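Local coordinates for protein Exo-arabinanase (PDB 3A72) that probably hydrolyses alpha-1,5-linked L-arabinan from the chain end as an exo-acting glycosyl hydrolase, captured here with arabinobiose bound, at residues R22-R27 with E340-S345; S16-P21 with W40-P45. All coordinates share one frame; numbering follows the deposited sequence.

Contact 1: residues R22-R27 with E340-S345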
loop_
_atom_site.group_PDB
_atom_site.type_symbol
_atom_site.label_atom_id
_atom_site.label_comp_id
_atom_site.label_asym_id
_atom_site.label_seq_id
_atom_site.Cartn_x
_atom_site.Cartn_y
_atom_site.Cartn_z
ATOM N N ARG A 22 -12.063 -12.516 5.660
ATOM C CA ARG A 22 -12.708 -11.649 6.646
ATOM C C ARG A 22 -12.121 -10.233 6.678
ATOM O O ARG A 22 -12.851 -9.248 6.563
ATOM C CB ARG A 22 -12.795 -12.267 8.029
ATOM C CG ARG A 22 -13.499 -13.625 8.060
ATOM C CD ARG A 22 -13.864 -14.039 9.471
ATOM N NE ARG A 22 -14.627 -15.264 9.523
ATOM C CZ ARG A 22 -14.114 -16.483 9.623
ATOM N NH1 ARG A 22 -12.778 -16.684 9.642
ATOM N NH2 ARG A 22 -14.961 -17.511 9.702
ATOM N N THR A 23 -10.794 -10.172 6.851
ATOM C CA THR A 23 -10.049 -8.929 6.714
ATOM C C THR A 23 -8.828 -9.243 5.873
ATOM O O THR A 23 -8.343 -10.375 5.847
ATOM C CB THR A 23 -9.611 -8.356 8.082
ATOM O OG1 THR A 23 -8.730 -9.250 8.787
ATOM C CG2 THR A 23 -10.784 -8.139 8.997
ATOM N N LEU A 24 -8.302 -8.229 5.206
ATOM C CA LEU A 24 -7.087 -8.346 4.415
ATOM C C LEU A 24 -6.619 -6.958 4.013
ATOM O O LEU A 24 -7.461 -6.040 3.960
ATOM C CB LEU A 24 -7.368 -9.138 3.100
ATOM C CG LEU A 24 -6.133 -9.782 2.444
ATOM C CD1 LEU A 24 -5.643 -10.986 3.224
ATOM C CD2 LEU A 24 -6.468 -10.177 0.998
ATOM N N TYR A 25 -5.352 -6.778 3.695
ATOM C CA TYR A 25 -4.861 -5.613 2.987
ATOM C C TYR A 25 -4.900 -4.366 3.879
ATOM O O TYR A 25 -5.703 -3.444 3.684
ATOM C CB TYR A 25 -5.606 -5.401 1.669
ATOM C CG TYR A 25 -4.819 -4.643 0.620
ATOM C CD1 TYR A 25 -4.276 -5.327 -0.473
ATOM C CD2 TYR A 25 -4.573 -3.268 0.722
ATOM C CE1 TYR A 25 -3.528 -4.665 -1.456
ATOM C CE2 TYR A 25 -3.830 -2.602 -0.270
ATOM C CZ TYR A 25 -3.326 -3.301 -1.326
ATOM O OH TYR A 25 -2.610 -2.677 -2.340
ATOM N N PRO A 26 -4.041 -4.320 4.906
ATOM C CA PRO A 26 -4.052 -3.187 5.831
ATOM C C PRO A 26 -3.478 -1.963 5.180
ATOM O O PRO A 26 -2.420 -2.042 4.532
ATOM C CB PRO A 26 -3.119 -3.652 6.949
ATOM C CG PRO A 26 -2.118 -4.527 6.225
ATOM C CD PRO A 26 -2.941 -5.266 5.194
ATOM N N ARG A 27 -4.063 -0.809 5.412
ATOM C CA ARG A 27 -3.453 0.487 5.066
ATOM C C ARG A 27 -3.758 1.440 6.217
ATOM O O ARG A 27 -4.735 1.313 6.932
ATOM C CB ARG A 27 -3.921 1.018 3.713
ATOM C CG ARG A 27 -3.394 0.198 2.527
ATOM C CD ARG A 27 -1.914 0.416 2.332
ATOM N NE ARG A 27 -1.353 -0.256 1.158
ATOM C CZ ARG A 27 -0.776 -1.473 1.179
ATOM N NH1 ARG A 27 -0.729 -2.209 2.263
ATOM N NH2 ARG A 27 -0.232 -1.915 0.051
ATOM N N GLU A 340 -8.017 -18.245 7.733
ATOM C CA GLU A 340 -9.178 -18.699 8.517
ATOM C C GLU A 340 -9.314 -17.991 9.851
ATOM O O GLU A 340 -10.415 -18.096 10.425
ATOM C CB GLU A 340 -9.061 -20.225 8.731
ATOM C CG GLU A 340 -9.252 -20.990 7.428
ATOM C CD GLU A 340 -10.605 -20.969 6.782
ATOM O OE1 GLU A 340 -11.548 -20.647 7.572
ATOM O OE2 GLU A 340 -10.723 -21.265 5.542
ATOM N N ASN A 341 -8.286 -17.234 10.271
ATOM C CA ASN A 341 -8.321 -16.553 11.565
ATOM C C ASN A 341 -7.713 -15.169 11.468
ATOM O O ASN A 341 -6.958 -14.765 12.355
ATOM C CB ASN A 341 -7.589 -17.375 12.658
ATOM C CG ASN A 341 -8.252 -18.695 12.929
ATOM O OD1 ASN A 341 -9.360 -18.649 13.464
ATOM N ND2 ASN A 341 -7.575 -19.757 12.575
ATOM N N ASN A 342 -8.027 -14.439 10.388
ATOM C CA ASN A 342 -7.432 -13.118 10.231
ATOM C C ASN A 342 -8.038 -12.111 11.224
ATOM O O ASN A 342 -9.212 -12.196 11.571
ATOM C CB ASN A 342 -7.643 -12.597 8.810
ATOM C CG ASN A 342 -6.746 -13.227 7.791
ATOM O OD1 ASN A 342 -5.912 -14.106 8.054
ATOM N ND2 ASN A 342 -6.880 -12.743 6.548
ATOM N N ARG A 343 -7.210 -11.139 11.589
ATOM C CA ARG A 343 -7.612 -9.970 12.352
ATOM C C ARG A 343 -6.719 -8.826 11.951
ATOM O O ARG A 343 -5.667 -9.035 11.340
ATOM C CB ARG A 343 -7.569 -10.233 13.881
ATOM C CG ARG A 343 -6.207 -10.723 14.332
ATOM C CD ARG A 343 -6.265 -11.055 15.827
ATOM N NE ARG A 343 -5.838 -10.076 16.745
ATOM C CZ ARG A 343 -4.564 -9.727 16.939
ATOM N NH1 ARG A 343 -3.685 -10.351 16.145
ATOM N NH2 ARG A 343 -4.009 -8.901 17.761
ATOM N N VAL A 344 -7.124 -7.619 12.322
ATOM C CA VAL A 344 -6.337 -6.426 12.061
ATOM C C VAL A 344 -5.638 -6.051 13.348
ATOM O O VAL A 344 -6.290 -5.834 14.370
ATOM C CB VAL A 344 -7.215 -5.266 11.548
ATOM C CG1 VAL A 344 -6.303 -4.118 11.152
ATOM C CG2 VAL A 344 -8.091 -5.716 10.397
ATOM N N SER A 345 -4.303 -5.985 13.303
ATOM C CA SER A 345 -3.483 -5.713 14.479
ATOM C C SER A 345 -2.372 -4.734 14.119
ATOM O O SER A 345 -2.028 -4.514 12.956
ATOM C CB SER A 345 -2.937 -6.989 15.076
ATOM O OG SER A 345 -2.016 -7.619 14.244
HETATM O O HOH W 1 -10.410 -15.091 8.627
HETATM O O HOH W 2 -13.068 -19.933 9.512
#

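Contact 2: residues S16-P21 with W40-P45. With AHR (alpha-L-arabinofuranose), chain B.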
loop_
_atom_site.group_PDB
_atom_site.type_symbol
_atom_site.label_atom_id
_atom_site.label_comp_id
_atom_site.label_asym_id
_atom_site.label_seq_id
_atom_site.Cartn_x
_atom_site.Cartn_y
_atom_site.Cartn_z
ATOM N N SER A 16 -17.320 -14.006 13.006
ATOM C CA SER A 16 -17.088 -15.253 12.321
ATOM C C SER A 16 -17.900 -15.379 11.041
ATOM O O SER A 16 -17.537 -16.136 10.162
ATOM C CB SER A 16 -17.424 -16.425 13.252
ATOM O OG SER A 16 -18.796 -16.426 13.557
ATOM N N ASP A 17 -19.014 -14.644 10.995
ATOM C CA ASP A 17 -19.853 -14.674 9.811
ATOM C C ASP A 17 -19.358 -13.763 8.656
ATOM O O ASP A 17 -19.941 -13.766 7.569
ATOM C CB ASP A 17 -21.342 -14.313 10.025
ATOM C CG ASP A 17 -21.716 -12.885 10.311
ATOM O OD1 ASP A 17 -20.822 -12.133 10.621
ATOM O OD2 ASP A 17 -22.904 -12.518 10.290
ATOM N N TYR A 18 -18.282 -13.021 8.840
ATOM C CA TYR A 18 -17.606 -12.439 7.699
ATOM C C TYR A 18 -17.066 -13.573 6.864
ATOM O O TYR A 18 -16.819 -14.677 7.325
ATOM C CB TYR A 18 -16.500 -11.480 8.153
ATOM C CG TYR A 18 -16.913 -10.082 8.484
ATOM C CD1 TYR A 18 -18.166 -9.727 8.896
ATOM C CD2 TYR A 18 -15.927 -9.084 8.363
ATOM C CE1 TYR A 18 -18.500 -8.412 9.195
ATOM C CE2 TYR A 18 -16.268 -7.792 8.647
ATOM C CZ TYR A 18 -17.541 -7.443 9.076
ATOM O OH TYR A 18 -17.851 -6.114 9.333
ATOM N N ILE A 19 -16.855 -13.286 5.566
ATOM C CA ILE A 19 -16.443 -14.317 4.618
ATOM C C ILE A 19 -14.947 -14.382 4.582
ATOM O O ILE A 19 -14.334 -13.339 4.325
ATOM C CB ILE A 19 -17.036 -13.947 3.237
ATOM C CG1 ILE A 19 -18.558 -13.815 3.362
ATOM C CG2 ILE A 19 -16.648 -14.953 2.218
ATOM C CD1 ILE A 19 -19.198 -13.406 2.111
ATOM N N VAL A 20 -14.371 -15.570 4.783
ATOM C CA VAL A 20 -12.909 -15.758 4.713
ATOM C C VAL A 20 -12.380 -15.081 3.460
ATOM O O VAL A 20 -12.950 -15.301 2.378
ATOM C CB VAL A 20 -12.620 -17.266 4.722
ATOM C CG1 VAL A 20 -11.183 -17.588 4.313
ATOM C CG2 VAL A 20 -12.831 -17.829 6.118
ATOM N N PRO A 21 -11.361 -14.237 3.549
ATOM C CA PRO A 21 -10.445 -14.061 4.670
ATOM C C PRO A 21 -10.907 -13.130 5.775
ATOM O O PRO A 21 -10.185 -12.986 6.766
ATOM C CB PRO A 21 -9.219 -13.461 3.965
ATOM C CG PRO A 21 -9.795 -12.607 2.878
ATOM C CD PRO A 21 -10.912 -13.487 2.341
ATOM N N TRP A 40 -8.880 -1.450 5.811
ATOM C CA TRP A 40 -8.636 -2.769 5.306
ATOM C C TRP A 40 -9.797 -3.179 4.425
ATOM O O TRP A 40 -10.873 -2.584 4.475
ATOM C CB TRP A 40 -8.447 -3.785 6.464
ATOM C CG TRP A 40 -9.581 -3.812 7.424
ATOM C CD1 TRP A 40 -10.712 -4.559 7.353
ATOM C CD2 TRP A 40 -9.703 -3.012 8.611
ATOM N NE1 TRP A 40 -11.481 -4.248 8.446
ATOM C CE2 TRP A 40 -10.938 -3.330 9.239
ATOM C CE3 TRP A 40 -8.894 -2.073 9.270
ATOM C CZ2 TRP A 40 -11.391 -2.747 10.402
ATOM C CZ3 TRP A 40 -9.331 -1.487 10.444
ATOM C CH2 TRP A 40 -10.554 -1.847 11.011
ATOM N N GLU A 41 -9.588 -4.203 3.621
ATOM C CA GLU A 41 -10.645 -4.922 2.944
ATOM C C GLU A 41 -11.484 -5.670 3.976
ATOM O O GLU A 41 -10.943 -6.459 4.771
ATOM C CB GLU A 41 -10.081 -5.954 1.967
ATOM C CG GLU A 41 -9.236 -5.354 0.838
ATOM C CD GLU A 41 -8.502 -6.357 -0.013
ATOM O OE1 GLU A 41 -8.574 -7.584 0.280
ATOM O OE2 GLU A 41 -7.785 -5.914 -0.965
ATOM N N ASN A 42 -12.783 -5.385 3.982
ATOM C CA ASN A 42 -13.699 -5.814 5.050
ATOM C C ASN A 42 -14.755 -6.695 4.419
ATOM O O ASN A 42 -15.666 -6.200 3.699
ATOM C CB ASN A 42 -14.250 -4.552 5.699
ATOM C CG ASN A 42 -15.031 -4.791 6.972
ATOM O OD1 ASN A 42 -16.321 -4.655 7.011
ATOM N ND2 ASN A 42 -14.412 -5.143 7.977
ATOM N N TYR A 43 -14.632 -7.985 4.618
ATOM C CA TYR A 43 -15.421 -9.004 3.871
ATOM C C TYR A 43 -16.719 -9.331 4.608
ATOM O O TYR A 43 -16.999 -10.440 5.018
ATOM C CB TYR A 43 -14.580 -10.239 3.624
ATOM C CG TYR A 43 -13.406 -10.043 2.697
ATOM C CD1 TYR A 43 -13.454 -10.511 1.398
ATOM C CD2 TYR A 43 -12.237 -9.378 3.115
ATOM C CE1 TYR A 43 -12.400 -10.351 0.508
ATOM C CE2 TYR A 43 -11.175 -9.220 2.210
ATOM C CZ TYR A 43 -11.283 -9.696 0.921
ATOM O OH TYR A 43 -10.257 -9.559 0.016
ATOM N N SER A 44 -17.551 -8.320 4.735
ATOM C CA SER A 44 -18.859 -8.451 5.368
ATOM C C SER A 44 -19.798 -9.170 4.394
ATOM O O SER A 44 -19.721 -9.038 3.189
ATOM C CB SER A 44 -19.361 -7.112 5.810
ATOM O OG SER A 44 -19.464 -6.184 4.726
ATOM N N PRO A 45 -20.786 -9.913 4.953
ATOM C CA PRO A 45 -21.789 -10.514 4.076
ATOM C C PRO A 45 -22.656 -9.477 3.413
ATOM O O PRO A 45 -23.005 -8.442 4.003
ATOM C CB PRO A 45 -22.651 -11.336 5.077
ATOM C CG PRO A 45 -22.066 -11.243 6.379
ATOM C CD PRO A 45 -20.999 -10.207 6.381
HETATM O O5 AHR B . -6.402 -7.624 -2.492
HETATM C C5 AHR B . -7.261 -8.785 -2.693
HETATM C C4 AHR B . -6.496 -9.813 -3.501
HETATM O O4 AHR B . -6.246 -9.250 -4.833
HETATM C C3 AHR B . -7.352 -11.030 -3.825
HETATM O O3 AHR B . -7.319 -12.004 -2.763
HETATM C C2 AHR B . -6.604 -11.581 -5.057
HETATM O O2 AHR B . -7.457 -12.375 -5.913
HETATM C C1 AHR B . -6.150 -10.307 -5.785
#

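Contact 1: residues R22-R27 with E340-S345
Two carbonyl oxygens take ND2 of Asn342: one is O of Thr23 across the contact, the other O of Val336 in the same chain. The bond from Asn342 ND2 to Thr23 O is 2.9 Å long and fairly straight, 161° at the hydrogen, and the oxygen lies close to the plane of the amide. The two side chains slide past each other in opposite directions, which brings Thr23 OG1 to 3.5 Å from Asn342 CB. That hydroxyl sits between backbone N and carbonyl carbon (chi1 62°) and hydrogen-bonds to Ala334 O. Thr23 begins the first strand of one blade of what the six four-stranded antiparallel sheets mark as a six-bladed beta-propeller, while 340-345 leads into a strand of the last blade. The two blades also touch where Thr23 CB meets Val344 CG2 at 3.8 Å. Toward the surface, Arg22 reaches out, extended from CG to NE, and its NH1 makes a weak bond of 2.9 Å to Glu340 O at the edge of the guanidinium. Water links Arg22 NH1 with Asn342 N, and a second molecule links Arg22 NH2 with Glu340 OE1. NH2 is also bound to Ser16 O.

Contact 2: residues S16-P21 with W40-P45
Ile19 N donates to Tyr43 O at 2.9 Å, nearly straight at 166°, tying the irregular 16-21 loop to the end of strand 36-42 where the chain turns through an inverse gamma turn centred on Tyr43. Next to this bond Tyr18 lays its ring on the backbone of the turn: Ser44 CA stands 3.8 Å from the ring centroid, a CH-pi contact almost over the centre. Pro45 CD comes to 3.8 Å from Tyr18 CD1, while the Asn42 amide lies near the ring edge, its plane 82° from that of the ring. Tyr43 is met by a proline. With CG anti to its carbonyl carbon (chi1 -66°), the ring takes Pro21 CG over one face, toward the rim, nearest CE2 at 3.7 Å; the peptide bond before Pro21 is cis. From this packed ring the Tyr43 hydroxyl donates to Glu41 OE1 at 2.6 Å, approaching from above the carboxylate plane. Glu41 OE2 receives two donors, O5 of the arabinofuranose at 2.7 Å and Gln82 N. Gln82 NE2 also binds that sugar. Tyr43 is thus a second-shell residue holding a first-shell carboxylate, and Pro21 in turn backs Tyr43, beside the pocket that binds the arabinofuranose, in a beta-propeller consistent with the sialidase-like family.

In the fold
The centres of the two contacts lie about 9 Å apart, and their segments interleave along the chain in the order 16-21, 22-27, 40-45, 340-345. Strands 23-30 and 36-42, neighbours in one antiparallel sheet, join them directly: Glu41 N probably bonds to Leu24 O, and Tyr43 N to Arg22 O. Contact 2 fastens the loop 16-21 that precedes strand 23-30 to this blade, whereas contact 1 fastens the blade to the last one, whose sheet combines N-terminal strand 6-10 with C-terminal strand 344-350, the usual way a propeller ring is closed. Each contributes one residue to the sugar pocket, Tyr25 from contact 1 and Glu41 from contact 2.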